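Local coordinates for protein cellulose 1,4-beta-cellobiosidase (Thermobifida fusca, PDB 4JJJ) that probably hydrolyses cellulose to cellobiose with this catalytic domain, a family 48 glycoside hydrolase of (alpha/alpha)6 fold taken from a longer protein that also has a cellulose-binding module, at residues A[22-27]-A[167-172]; A[365-368]-A[372-375]; A[416-421]-A[442-447]. The protein carries 1 engineered substitution. One frame throughout, in Å; residues are numbered along the deposited sequence.

How the contacts relate
Contact 1 lies on the far side of the chain's centre from contacts 2 and 3, its centre about 40 Å and 36 Å from theirs. Along the chain the three follow in series, all within the one glycoside hydrolase domain. Contact 1 sets a beta hairpin against the lead-in to strand 170-173; contact 2 folds back the loop between helix 348-365 and strand 376-378; contact 3 joins helices 416-432 and 435-450. Contacts 2 and 3 have centres about 10 Å apart and touch, with Ile373 N probably hydrogen-bonded to Gln418 OE1 at 2.9 Å. The loop is thereby tied to a helix whose other side lines the sugar pocket.

Contact 1. Residues A[22-27]-A[167-172]; sequences REFNGL and DAPAYI
The side chains of Phe24 and Pro169 approach from opposite directions, the aromatic ring at the end of the first strand of a beta hairpin with a two-residue turn meeting the proline that leads into strand 170-173. The proline comes in over one face of the phenylalanine. Its CD stands 3.9 Å from the centroid of the Phe24 ring and 23° off the ring normal, a CH-pi contact displaced toward the far rim, where Phe24 CZ lies 3.6 Å from Pro169 CD. Pro169 CG shares the same rim, 3.8 Å from Phe24 CE2, which makes the edge of the pyrrolidine the apolar surface on which the ring rests. With CG of Phe24 set beside its own backbone N (chi1 -65°), the ring leaves the hairpin and reaches across to the loop 167-169.

The hairpin, strands 21-24 and 27-30, closes through a type I' turn from Phe24 to Leu27. Phe24 N bonds to Leu27 O at 2.9 Å and Leu27 N returns to Phe24 O, while Gly26 takes backbone angles that disfavour any side chain. Phe83 of helix 71-83 also meets the Phe24 ring, with the planes inclined at about 45°, and it touches Pro169 as well. In one of its two conformers Arg22, on the same strand, makes salt bridges to Asp166 and to Asp153, a ligand of a bound zinc ion.

An alanine in place of Phe24 would take away the whole ring, and Pro169 CD and CG would probably lose their aromatic partner, opening a gap between the hairpin end and the loop.

The loop backbone completes the contact. Ala168 CA lies 3.9 Å from Phe24 CE1, and the carbonyl O of Asp167 approaches the ring obliquely, 3.3 Å from Phe24 CD1.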
ATOM      1  N   ARG A  22      -8.525   5.187 -17.740  0.50  8.39           N
ATOM      2  CA  ARG A  22      -9.788   4.907 -18.462  0.50  8.83           C
ATOM      3  C   ARG A  22     -10.834   5.881 -17.969  0.50  9.82           C
ATOM      4  O   ARG A  22     -10.968   6.106 -16.759  0.50  8.77           O
ATOM      5  CB  ARG A  22     -10.217   3.473 -18.251  0.50 10.30           C
ATOM      6  CG  ARG A  22     -11.540   3.170 -18.935  0.50 11.13           C
ATOM      7  CD  ARG A  22     -11.763   1.644 -18.968  0.50 12.12           C
ATOM      8  NE  ARG A  22     -13.030   1.294 -19.626  0.50 14.01           N
ATOM      9  CZ  ARG A  22     -13.245   0.118 -20.204  0.50 14.79           C
ATOM     10  NH1 ARG A  22     -12.278  -0.760 -20.244  0.50 17.86           N
ATOM     11  NH2 ARG A  22     -14.435  -0.180 -20.766  0.50 13.69           N
ATOM     12  N   GLU A  23     -11.625   6.452 -18.907  1.00 10.29           N
ATOM     13  CA  GLU A  23     -12.635   7.402 -18.581  1.00 11.12           C
ATOM     14  C   GLU A  23     -13.956   6.659 -18.542  1.00 10.69           C
ATOM     15  O   GLU A  23     -14.271   5.846 -19.432  1.00 11.68           O
ATOM     16  CB  GLU A  23     -12.724   8.459 -19.695  1.00 13.91           C
ATOM     17  CG  GLU A  23     -13.643   9.571 -19.238  1.00 18.49           C
ATOM     18  CD  GLU A  23     -13.646  10.758 -20.168  1.00 28.53           C
ATOM     19  OE1 GLU A  23     -12.552  11.264 -20.527  1.00 33.23           O
ATOM     20  OE2 GLU A  23     -14.779  11.212 -20.446  1.00 33.66           O
ATOM     21  N   PHE A  24     -14.668   6.910 -17.490  1.00 11.37           N
ATOM     22  CA  PHE A  24     -16.052   6.427 -17.253  1.00 13.79           C
ATOM     23  C   PHE A  24     -16.931   7.647 -16.995  1.00 17.42           C
ATOM     24  O   PHE A  24     -16.889   8.289 -15.936  1.00 15.43           O
ATOM     25  CB  PHE A  24     -16.107   5.501 -15.994  1.00 12.97           C
ATOM     26  CG  PHE A  24     -15.365   4.250 -16.116  1.00 13.66           C
ATOM     27  CD1 PHE A  24     -15.978   3.073 -16.452  1.00 12.61           C
ATOM     28  CD2 PHE A  24     -13.975   4.209 -15.784  1.00 12.87           C
ATOM     29  CE1 PHE A  24     -15.293   1.921 -16.577  1.00 14.04           C
ATOM     30  CE2 PHE A  24     -13.304   3.058 -15.854  1.00 12.51           C
ATOM     31  CZ  PHE A  24     -13.921   1.903 -16.232  1.00 13.20           C
ATOM     32  N   ASN A  25     -17.780   7.972 -17.964  0.50 20.26           N
ATOM     33  CA  ASN A  25     -18.728   9.104 -17.817  0.50 21.06           C
ATOM     34  C   ASN A  25     -18.133  10.448 -17.317  0.50 19.97           C
ATOM     35  O   ASN A  25     -18.665  11.074 -16.424  0.50 20.05           O
ATOM     36  CB  ASN A  25     -19.835   8.663 -16.871  0.50 21.70           C
ATOM     37  CG  ASN A  25     -21.063   9.524 -16.985  0.50 21.61           C
ATOM     38  OD1 ASN A  25     -21.160  10.350 -17.926  0.50 19.26           O
ATOM     39  ND2 ASN A  25     -22.012   9.334 -16.041  0.50 21.22           N
ATOM     40  N   GLY A  26     -17.005  10.866 -17.859  1.00 18.87           N
ATOM     41  CA  GLY A  26     -16.424  12.129 -17.453  1.00 18.16           C
ATOM     42  C   GLY A  26     -15.432  12.052 -16.305  1.00 18.88           C
ATOM     43  O   GLY A  26     -14.750  13.042 -16.047  1.00 18.76           O
ATOM     44  N   LEU A  27     -15.329  10.858 -15.695  1.00 12.30           N
ATOM     45  CA  LEU A  27     -14.417  10.683 -14.534  1.00 10.79           C
ATOM     46  C   LEU A  27     -13.305   9.763 -14.946  1.00  9.89           C
ATOM     47  O   LEU A  27     -13.487   8.925 -15.788  1.00 11.84           O
ATOM     48  CB  LEU A  27     -15.134  10.071 -13.339  1.00 10.56           C
ATOM     49  CG  LEU A  27     -16.202  10.962 -12.643  1.00 10.34           C
ATOM     50  CD1 LEU A  27     -16.993  10.138 -11.654  1.00 11.74           C
ATOM     51  CD2 LEU A  27     -15.602  12.225 -12.094  1.00 11.63           C
ATOM     52  N   ASP A 167     -19.054  -1.967 -17.087  1.00 14.58           N
ATOM     53  CA  ASP A 167     -19.509  -0.617 -16.874  1.00 14.99           C
ATOM     54  C   ASP A 167     -18.747   0.152 -15.785  1.00 14.37           C
ATOM     55  O   ASP A 167     -18.781   1.382 -15.807  1.00 13.81           O
ATOM     56  CB  ASP A 167     -21.014  -0.616 -16.601  1.00 17.11           C
ATOM     57  CG  ASP A 167     -21.813  -1.245 -17.773  1.00 20.00           C
ATOM     58  OD1 ASP A 167     -21.918  -0.650 -18.813  1.00 24.71           O
ATOM     59  OD2 ASP A 167     -22.243  -2.376 -17.622  1.00 24.76           O
ATOM     60  N   ALA A 168     -18.121  -0.535 -14.843  1.00 12.08           N
ATOM     61  CA  ALA A 168     -17.324   0.131 -13.809  1.00 11.52           C
ATOM     62  C   ALA A 168     -16.127  -0.840 -13.582  1.00  9.73           C
ATOM     63  O   ALA A 168     -16.244  -2.058 -13.833  1.00 10.30           O
ATOM     64  CB  ALA A 168     -18.084   0.272 -12.552  1.00 11.49           C
ATOM     65  N   PRO A 169     -14.999  -0.340 -13.093  1.00  8.78           N
ATOM     66  CA  PRO A 169     -13.994  -1.232 -12.634  1.00  8.62           C
ATOM     67  C   PRO A 169     -14.521  -2.301 -11.669  1.00  7.81           C
ATOM     68  O   PRO A 169     -15.352  -1.948 -10.779  1.00  8.29           O
ATOM     69  CB  PRO A 169     -13.028  -0.263 -11.889  1.00  8.54           C
ATOM     70  CG  PRO A 169     -13.209   1.097 -12.551  1.00  9.26           C
ATOM     71  CD  PRO A 169     -14.676   1.078 -12.790  1.00  8.11           C
ATOM     72  N   ALA A 170     -14.054  -3.550 -11.751  1.00  7.29           N
ATOM     73  CA  ALA A 170     -14.504  -4.582 -10.822  1.00  6.86           C
ATOM     74  C   ALA A 170     -13.747  -4.550  -9.487  1.00  6.61           C
ATOM     75  O   ALA A 170     -12.507  -4.424  -9.519  1.00  6.66           O
ATOM     76  CB  ALA A 170     -14.383  -5.935 -11.426  1.00  7.23           C
ATOM     77  N   TYR A 171     -14.433  -4.770  -8.384  1.00  7.64           N
ATOM     78  CA  TYR A 171     -13.717  -4.932  -7.086  1.00  6.61           C
ATOM     79  C   TYR A 171     -13.238  -6.321  -7.000  1.00  6.41           C
ATOM     80  O   TYR A 171     -14.031  -7.263  -7.028  1.00  7.03           O
ATOM     81  CB  TYR A 171     -14.710  -4.622  -5.927  1.00  6.63           C
ATOM     82  CG  TYR A 171     -15.027  -3.188  -5.700  1.00  7.04           C
ATOM     83  CD1 TYR A 171     -16.136  -2.566  -6.328  1.00  6.99           C
ATOM     84  CD2 TYR A 171     -14.304  -2.399  -4.806  1.00  6.89           C
ATOM     85  CE1 TYR A 171     -16.441  -1.213  -6.068  1.00  7.53           C
ATOM     86  CE2 TYR A 171     -14.599  -1.072  -4.560  1.00  7.28           C
ATOM     87  CZ  TYR A 171     -15.686  -0.462  -5.187  1.00  7.07           C
ATOM     88  OH  TYR A 171     -15.999   0.879  -4.908  1.00  6.75           O
ATOM     89  N   ILE A 172     -11.915  -6.537  -6.874  1.00  6.27           N
ATOM     90  CA  ILE A 172     -11.341  -7.828  -6.854  1.00  6.37           C
ATOM     91  C   ILE A 172     -10.293  -7.914  -5.735  1.00  6.71           C
ATOM     92  O   ILE A 172      -9.890  -6.889  -5.160  1.00  6.53           O
ATOM     93  CB  ILE A 172     -10.628  -8.150  -8.209  1.00  6.70           C
ATOM     94  CG1 ILE A 172      -9.655  -7.089  -8.670  1.00  6.57           C
ATOM     95  CG2 ILE A 172     -11.734  -8.312  -9.273  1.00  7.19           C
ATOM     96  CD1 ILE A 172      -8.659  -7.661  -9.673  1.00  7.21           C
TER

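Contact 2. Residues A[365-368]-A[372-375]; sequences WLQS and GIAG
Leu366 lays its side chain along the backbone and side chains of Ile373 and Ala374. Its CB sits 3.6 Å from Ile373 CG2, and farther along the branch CD2 reaches Ala374 CB at 4.1 Å. The other methyl, CD1, lies 3.4 Å from Ala374 O. That carbonyl oxygen has no hydrogen-bonding partner in the model and is buried against the carbons of the leucine.

One residue on, Gln367 and Ile373 pass each other at a slant, with Ile373 CD1 against the length of the glutamine and 3.8 Å from Gln367 NE2. The glutamine runs extended, and its amide is occupied beyond the pair: OE1 accepts from Gln364, while NE2 bonds to the carbonyls of Gly371 and Ile440. The methyl of Ile373 therefore packs beside a polar group held in place from several directions.

Ser368 grips Gly372 twice. Its N donates to Gly372 O at 2.9 Å, nearly in line with the carbonyl bond, whereas its OG donates to the same oxygen at 2.7 Å from within the carbonyl plane, on a lone pair. The chi1 of 65°, which sets OG between the serine's own N and carbonyl carbon, brings hydroxyl and amide to one acceptor. OG is in turn bonded to Gly371 N.

Ala374 N closes the other end with a nearly straight bond to Leu366 O, 2.7 Å long and tilted 29° from the carbonyl plane. These two backbone bonds flank Gln367 and Ile373, which form a non-hydrogen-bonded antiparallel pair. This is a single beta bridge, folding the chain back on itself between the end of helix 348-365 and strand 376-378.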
ATOM      1  N   TRP A 365      13.162   3.335  16.672  1.00  5.44           N
ATOM      2  CA  TRP A 365      13.476   2.010  17.191  1.00  5.74           C
ATOM      3  C   TRP A 365      14.005   1.138  16.068  1.00  5.27           C
ATOM      4  O   TRP A 365      14.935   0.324  16.261  1.00  5.24           O
ATOM      5  CB  TRP A 365      12.253   1.393  17.802  1.00  5.66           C
ATOM      6  CG  TRP A 365      12.386  -0.071  18.154  1.00  6.19           C
ATOM      7  CD1 TRP A 365      13.255  -0.628  19.030  1.00  7.06           C
ATOM      8  CD2 TRP A 365      11.601  -1.147  17.615  1.00  5.80           C
ATOM      9  NE1 TRP A 365      13.085  -1.989  19.060  1.00  6.60           N
ATOM     10  CE2 TRP A 365      12.040  -2.344  18.248  1.00  6.84           C
ATOM     11  CE3 TRP A 365      10.547  -1.207  16.712  1.00  6.38           C
ATOM     12  CZ2 TRP A 365      11.519  -3.572  17.938  1.00  6.77           C
ATOM     13  CZ3 TRP A 365      10.043  -2.462  16.369  1.00  5.80           C
ATOM     14  CH2 TRP A 365      10.473  -3.618  16.995  1.00  6.78           C
ATOM     15  N   LEU A 366      13.493   1.325  14.831  1.00  4.98           N
ATOM     16  CA  LEU A 366      13.886   0.459  13.707  1.00  4.69           C
ATOM     17  C   LEU A 366      15.134   0.941  13.008  1.00  4.60           C
ATOM     18  O   LEU A 366      15.534   0.344  11.965  1.00  5.09           O
ATOM     19  CB  LEU A 366      12.747   0.400  12.666  1.00  4.38           C
ATOM     20  CG  LEU A 366      11.522  -0.370  13.182  1.00  4.55           C
ATOM     21  CD1 LEU A 366      10.265  -0.133  12.367  1.00  4.85           C
ATOM     22  CD2 LEU A 366      11.799  -1.863  13.217  1.00  5.24           C
ATOM     23  N   GLN A 367      15.726   2.066  13.410  1.00  4.99           N
ATOM     24  CA  GLN A 367      16.836   2.582  12.680  1.00  5.04           C
ATOM     25  C   GLN A 367      18.137   1.783  12.942  1.00  5.13           C
ATOM     26  O   GLN A 367      18.658   1.722  14.059  1.00  6.09           O
ATOM     27  CB  GLN A 367      17.071   4.098  12.947  1.00  5.17           C
ATOM     28  CG  GLN A 367      18.138   4.694  12.071  1.00  6.02           C
ATOM     29  CD  GLN A 367      18.028   6.192  11.966  1.00  6.32           C
ATOM     30  OE1 GLN A 367      17.847   6.883  12.979  1.00  6.02           O
ATOM     31  NE2 GLN A 367      18.075   6.680  10.774  1.00  5.69           N
ATOM     32  N   SER A 368      18.617   1.175  11.900  1.00  5.04           N
ATOM     33  CA  SER A 368      19.813   0.290  11.914  1.00  5.45           C
ATOM     34  C   SER A 368      21.059   1.080  12.250  1.00  5.93           C
ATOM     35  O   SER A 368      21.156   2.337  12.125  1.00  6.60           O
ATOM     36  CB  SER A 368      19.969  -0.413  10.568  1.00  5.27           C
ATOM     37  OG  SER A 368      20.249   0.570   9.539  1.00  5.87           O
ATOM     38  N   GLY A 372      19.522   2.862   7.553  1.00  5.90           N
ATOM     39  CA  GLY A 372      18.265   2.400   7.002  1.00  6.39           C
ATOM     40  C   GLY A 372      17.306   1.928   8.071  1.00  5.69           C
ATOM     41  O   GLY A 372      17.703   1.462   9.140  1.00  6.15           O
ATOM     42  N   ILE A 373      16.027   1.993   7.787  1.00  5.41           N
ATOM     43  CA  ILE A 373      14.909   1.665   8.688  1.00  5.31           C
ATOM     44  C   ILE A 373      14.429   0.238   8.520  1.00  5.05           C
ATOM     45  O   ILE A 373      13.944  -0.161   7.436  1.00  5.50           O
ATOM     46  CB  ILE A 373      13.766   2.654   8.596  1.00  5.27           C
ATOM     47  CG1 ILE A 373      14.270   4.136   8.514  1.00  5.47           C
ATOM     48  CG2 ILE A 373      12.742   2.438   9.692  1.00  5.62           C
ATOM     49  CD1 ILE A 373      15.090   4.654   9.676  1.00  6.04           C
ATOM     50  N   ALA A 374      14.604  -0.536   9.572  1.00  4.76           N
ATOM     51  CA  ALA A 374      14.244  -1.987   9.527  1.00  5.00           C
ATOM     52  C   ALA A 374      12.755  -2.205   9.514  1.00  5.11           C
ATOM     53  O   ALA A 374      11.941  -1.251   9.580  1.00  5.16           O
ATOM     54  CB  ALA A 374      14.873  -2.700  10.678  1.00  4.63           C
ATOM     55  N   GLY A 375      12.341  -3.470   9.442  1.00  5.55           N
ATOM     56  CA  GLY A 375      11.018  -3.786   8.920  1.00  5.64           C
ATOM     57  C   GLY A 375       9.839  -3.306   9.706  1.00  6.54           C
ATOM     58  O   GLY A 375       8.979  -2.577   9.196  1.00  5.68           O
TER

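Contact 3. Residues A[416-421]-A[442-447]; sequences GFQVWN and DKWVPW. With CA (calcium ion), chain G; BGC (beta-D-glucopyranose), chain B.
Gln418 reaches from helix 416-432 toward the indole of Trp444 on helix 435-450, and its CB already touches that ring, 3.9 Å from Trp444 CZ2. At CG the chain bends (chi2 -64°), which swings the amide along the indole rim, with CD 4.0 Å from Trp444 NE1. The tip is OE1. It takes the indole N-H on a lone pair, Trp444 NE1 to Gln418 OE1 being 3.0 Å with an angle of 155° at the hydrogen. OE1 lies in the plane of the indole, at its edge, and the amide and ring planes are nearly coplanar. The same oxygen also accepts from Ile373 N and lies 3.8 Å from Trp447 CZ3. Two N-H groups thus hold this buried amide oxygen and fix the turn of its group.

Val419 adds an apolar touch at the indole's far end, its CG1 lying 3.8 Å from Trp444 CH2. Trp447 CE3, from within the same helix, sits over one face of the Trp444 ring, displaced toward its rim.

Each helix also serves a ligand on its side away from this interface. Trp420 brings CH2 edge-on to within 3.4 Å of O4 of a bound glucose, and Phe417 packs against C6 of the same sugar. On helix 435-450, Asp442 OD2 binds a calcium ion at 2.2 Å, together with Glu438 and three waters. The axes of the two short segments approach to 12.3 Å, with 136° between their directions, as consecutive, roughly antiparallel helices of the (alpha/alpha)6 fold, one of them lining the sugar-binding pocket.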
ATOM      1  N   GLY A 416      12.469   1.101  -2.000  1.00  5.14           N
ATOM      2  CA  GLY A 416      11.358   2.049  -2.170  1.00  5.12           C
ATOM      3  C   GLY A 416      10.673   2.390  -0.873  1.00  4.91           C
ATOM      4  O   GLY A 416      10.248   3.530  -0.668  1.00  4.93           O
ATOM      5  N   PHE A 417      10.514   1.439   0.051  1.00  4.92           N
ATOM      6  CA  PHE A 417       9.805   1.772   1.254  1.00  4.89           C
ATOM      7  C   PHE A 417      10.592   2.729   2.131  1.00  4.58           C
ATOM      8  O   PHE A 417      10.040   3.501   2.898  1.00  4.59           O
ATOM      9  CB  PHE A 417       9.516   0.491   2.027  1.00  5.01           C
ATOM     10  CG  PHE A 417       8.324  -0.283   1.587  1.00  5.29           C
ATOM     11  CD1 PHE A 417       7.082   0.327   1.421  1.00  5.58           C
ATOM     12  CD2 PHE A 417       8.467  -1.599   1.261  1.00  5.94           C
ATOM     13  CE1 PHE A 417       5.947  -0.438   1.043  1.00  5.76           C
ATOM     14  CE2 PHE A 417       7.377  -2.319   0.871  1.00  5.87           C
ATOM     15  CZ  PHE A 417       6.137  -1.749   0.773  1.00  5.90           C
ATOM     16  N   GLN A 418      11.931   2.711   2.002  1.00  4.09           N
ATOM     17  CA  GLN A 418      12.796   3.657   2.746  1.00  4.23           C
ATOM     18  C   GLN A 418      12.429   5.082   2.392  1.00  3.97           C
ATOM     19  O   GLN A 418      12.169   5.916   3.273  1.00  4.19           O
ATOM     20  CB  GLN A 418      14.264   3.527   2.441  1.00  4.65           C
ATOM     21  CG  GLN A 418      14.926   2.206   2.834  1.00  4.63           C
ATOM     22  CD  GLN A 418      14.919   1.994   4.285  1.00  4.91           C
ATOM     23  OE1 GLN A 418      15.412   2.871   5.095  1.00  5.56           O
ATOM     24  NE2 GLN A 418      14.361   0.861   4.726  1.00  4.50           N
ATOM     25  N   VAL A 419      12.324   5.369   1.073  1.00  4.03           N
ATOM     26  CA  VAL A 419      12.013   6.736   0.586  1.00  4.56           C
ATOM     27  C   VAL A 419      10.572   7.071   0.745  1.00  4.38           C
ATOM     28  O   VAL A 419      10.242   8.258   0.990  1.00  4.93           O
ATOM     29  CB  VAL A 419      12.606   6.974  -0.793  1.00  4.74           C
ATOM     30  CG1 VAL A 419      14.123   7.057  -0.735  1.00  5.49           C
ATOM     31  CG2 VAL A 419      12.186   5.949  -1.820  1.00  4.97           C
ATOM     32  N   TRP A 420       9.669   6.154   0.589  1.00  4.41           N
ATOM     33  CA  TRP A 420       8.251   6.489   0.795  1.00  4.40           C
ATOM     34  C   TRP A 420       8.024   6.968   2.253  1.00  4.88           C
ATOM     35  O   TRP A 420       7.360   8.012   2.511  1.00  4.40           O
ATOM     36  CB  TRP A 420       7.359   5.375   0.430  1.00  4.45           C
ATOM     37  CG  TRP A 420       7.086   5.200  -0.998  1.00  4.58           C
ATOM     38  CD1 TRP A 420       7.386   6.035  -2.007  1.00  4.71           C
ATOM     39  CD2 TRP A 420       6.280   4.150  -1.575  1.00  5.11           C
ATOM     40  NE1 TRP A 420       6.892   5.544  -3.173  1.00  4.80           N
ATOM     41  CE2 TRP A 420       6.174   4.410  -2.940  1.00  4.61           C
ATOM     42  CE3 TRP A 420       5.638   3.036  -1.029  1.00  4.94           C
ATOM     43  CZ2 TRP A 420       5.436   3.614  -3.792  1.00  5.16           C
ATOM     44  CZ3 TRP A 420       4.885   2.215  -1.879  1.00  5.12           C
ATOM     45  CH2 TRP A 420       4.786   2.512  -3.232  1.00  5.16           C
ATOM     46  N   ASN A 421       8.603   6.227   3.223  1.00  4.67           N
ATOM     47  CA  ASN A 421       8.512   6.659   4.623  1.00  5.29           C
ATOM     48  C   ASN A 421       9.305   7.925   4.881  1.00  5.05           C
ATOM     49  O   ASN A 421       8.775   8.938   5.404  1.00  5.02           O
ATOM     50  CB  ASN A 421       8.952   5.546   5.532  1.00  5.96           C
ATOM     51  CG  ASN A 421       9.288   6.049   6.901  1.00  7.57           C
ATOM     52  OD1 ASN A 421       8.521   6.740   7.471  1.00  8.64           O
ATOM     53  ND2 ASN A 421      10.334   5.464   7.503  1.00  9.72           N
ATOM     54  N   ASP A 442      19.035  12.799  10.145  1.00  6.53           N
ATOM     55  CA  ASP A 442      20.455  13.075  10.183  1.00  7.85           C
ATOM     56  C   ASP A 442      21.275  11.795  10.056  1.00  8.22           C
ATOM     57  O   ASP A 442      22.439  11.894   9.611  1.00  8.47           O
ATOM     58  CB  ASP A 442      20.784  13.838  11.490  1.00  9.48           C
ATOM     59  CG  ASP A 442      20.400  15.340  11.442  1.00 10.22           C
ATOM     60  OD1 ASP A 442      20.076  15.940  10.431  1.00 11.60           O
ATOM     61  OD2 ASP A 442      20.458  15.884  12.589  1.00 12.37           O
ATOM     62  N   LYS A 443      20.746  10.664  10.517  1.00  7.61           N
ATOM     63  CA  LYS A 443      21.429   9.399  10.336  1.00  7.90           C
ATOM     64  C   LYS A 443      21.082   8.696   9.016  1.00  7.74           C
ATOM     65  O   LYS A 443      21.925   8.037   8.426  1.00  8.42           O
ATOM     66  CB  LYS A 443      21.103   8.551  11.540  1.00  9.39           C
ATOM     67  CG  LYS A 443      21.855   7.228  11.520  1.00 11.14           C
ATOM     68  CD  LYS A 443      21.770   6.401  12.800  1.00 13.19           C
ATOM     69  CE  LYS A 443      22.617   5.124  12.710  1.00 14.95           C
ATOM     70  NZ  LYS A 443      22.680   4.339  14.014  1.00 16.72           N
ATOM     71  N   TRP A 444      19.866   8.834   8.551  1.00  6.28           N
ATOM     72  CA  TRP A 444      19.466   8.158   7.299  1.00  6.07           C
ATOM     73  C   TRP A 444      20.011   8.779   6.057  1.00  6.37           C
ATOM     74  O   TRP A 444      20.402   8.085   5.126  1.00  6.56           O
ATOM     75  CB  TRP A 444      17.870   8.085   7.246  1.00  5.52           C
ATOM     76  CG  TRP A 444      17.311   7.354   6.101  1.00  5.61           C
ATOM     77  CD1 TRP A 444      16.904   6.028   6.115  1.00  6.00           C
ATOM     78  CD2 TRP A 444      17.057   7.839   4.798  1.00  5.39           C
ATOM     79  NE1 TRP A 444      16.435   5.676   4.921  1.00  5.84           N
ATOM     80  CE2 TRP A 444      16.547   6.742   4.047  1.00  5.44           C
ATOM     81  CE3 TRP A 444      17.228   9.049   4.169  1.00  5.20           C
ATOM     82  CZ2 TRP A 444      16.163   6.868   2.718  1.00  6.07           C
ATOM     83  CZ3 TRP A 444      16.893   9.161   2.826  1.00  5.83           C
ATOM     84  CH2 TRP A 444      16.373   8.105   2.130  1.00  5.94           C
ATOM     85  N   VAL A 445      19.986  10.116   6.006  1.00  6.79           N
ATOM     86  CA  VAL A 445      20.335  10.861   4.799  1.00  6.80           C
ATOM     87  C   VAL A 445      21.768  10.554   4.322  1.00  6.73           C
ATOM     88  O   VAL A 445      21.936  10.173   3.179  1.00  7.03           O
ATOM     89  CB  VAL A 445      20.033  12.368   4.944  1.00  7.22           C
ATOM     90  CG1 VAL A 445      20.638  13.207   3.809  1.00  7.72           C
ATOM     91  CG2 VAL A 445      18.530  12.607   4.955  1.00  8.03           C
ATOM     92  N   PRO A 446      22.748  10.571   5.197  1.00  7.55           N
ATOM     93  CA  PRO A 446      24.081  10.196   4.734  1.00  8.38           C
ATOM     94  C   PRO A 446      24.198   8.824   4.162  1.00  8.12           C
ATOM     95  O   PRO A 446      24.925   8.633   3.196  1.00 10.54           O
ATOM     96  CB  PRO A 446      24.980  10.418   5.939  1.00  9.42           C
ATOM     97  CG  PRO A 446      24.214  11.188   6.906  1.00 10.70           C
ATOM     98  CD  PRO A 446      22.758  11.088   6.591  1.00  9.09           C
ATOM     99  N   TRP A 447      23.499   7.872   4.755  1.00  7.62           N
ATOM    100  CA  TRP A 447      23.499   6.527   4.312  1.00  7.78           C
ATOM    101  C   TRP A 447      22.928   6.463   2.937  1.00  7.50           C
ATOM    102  O   TRP A 447      23.471   5.802   2.045  1.00  7.25           O
ATOM    103  CB  TRP A 447      22.634   5.613   5.242  1.00  7.73           C
ATOM    104  CG  TRP A 447      22.422   4.282   4.766  1.00  7.80           C
ATOM    105  CD1 TRP A 447      23.332   3.252   4.671  1.00  8.78           C
ATOM    106  CD2 TRP A 447      21.167   3.718   4.367  1.00  7.81           C
ATOM    107  NE1 TRP A 447      22.729   2.112   4.234  1.00  8.65           N
ATOM    108  CE2 TRP A 447      21.397   2.366   4.017  1.00  7.63           C
ATOM    109  CE3 TRP A 447      19.876   4.252   4.162  1.00  7.57           C
ATOM    110  CZ2 TRP A 447      20.411   1.522   3.526  1.00  7.91           C
ATOM    111  CZ3 TRP A 447      18.874   3.425   3.685  1.00  7.28           C
ATOM    112  CH2 TRP A 447      19.174   2.019   3.338  1.00  7.73           C
TER
HETATM  113 CA    CA G 706      20.620  18.118  12.686  1.00 31.01          CA
HETATM  114  C2  BGC B   2       4.575  -1.494  -6.901  0.50  2.90           C
HETATM  115  C3  BGC B   2       3.696  -0.753  -5.897  0.50  2.77           C
HETATM  116  C4  BGC B   2       3.856  -1.374  -4.478  0.50  2.76           C
HETATM  117  C5  BGC B   2       5.343  -1.575  -4.093  0.50  2.74           C
HETATM  118  C6  BGC B   2       5.457  -2.342  -2.797  0.50  2.74           C
HETATM  119  C1  BGC B   2       6.015  -1.588  -6.430  0.50  3.11           C
HETATM  120  O2  BGC B   2       4.573  -0.801  -8.142  0.50  2.92           O
HETATM  121  O3  BGC B   2       2.332  -0.826  -6.380  0.50  2.86           O
HETATM  122  O4  BGC B   2       3.188  -0.514  -3.532  0.50  2.67           O
HETATM  123  O5  BGC B   2       5.990  -2.274  -5.164  0.50  2.90           O
HETATM  124  O6  BGC B   2       4.809  -3.597  -2.890  0.50  2.72           O
HETATM  125  O   HOH W   1      19.603  18.609  10.547  1.00 19.35           O
HETATM  126  O   HOH W   2      21.383  19.869  11.284  1.00 17.81           O
HETATM  127  O   HOH W   3      22.197  19.006  13.954  0.50 32.30           O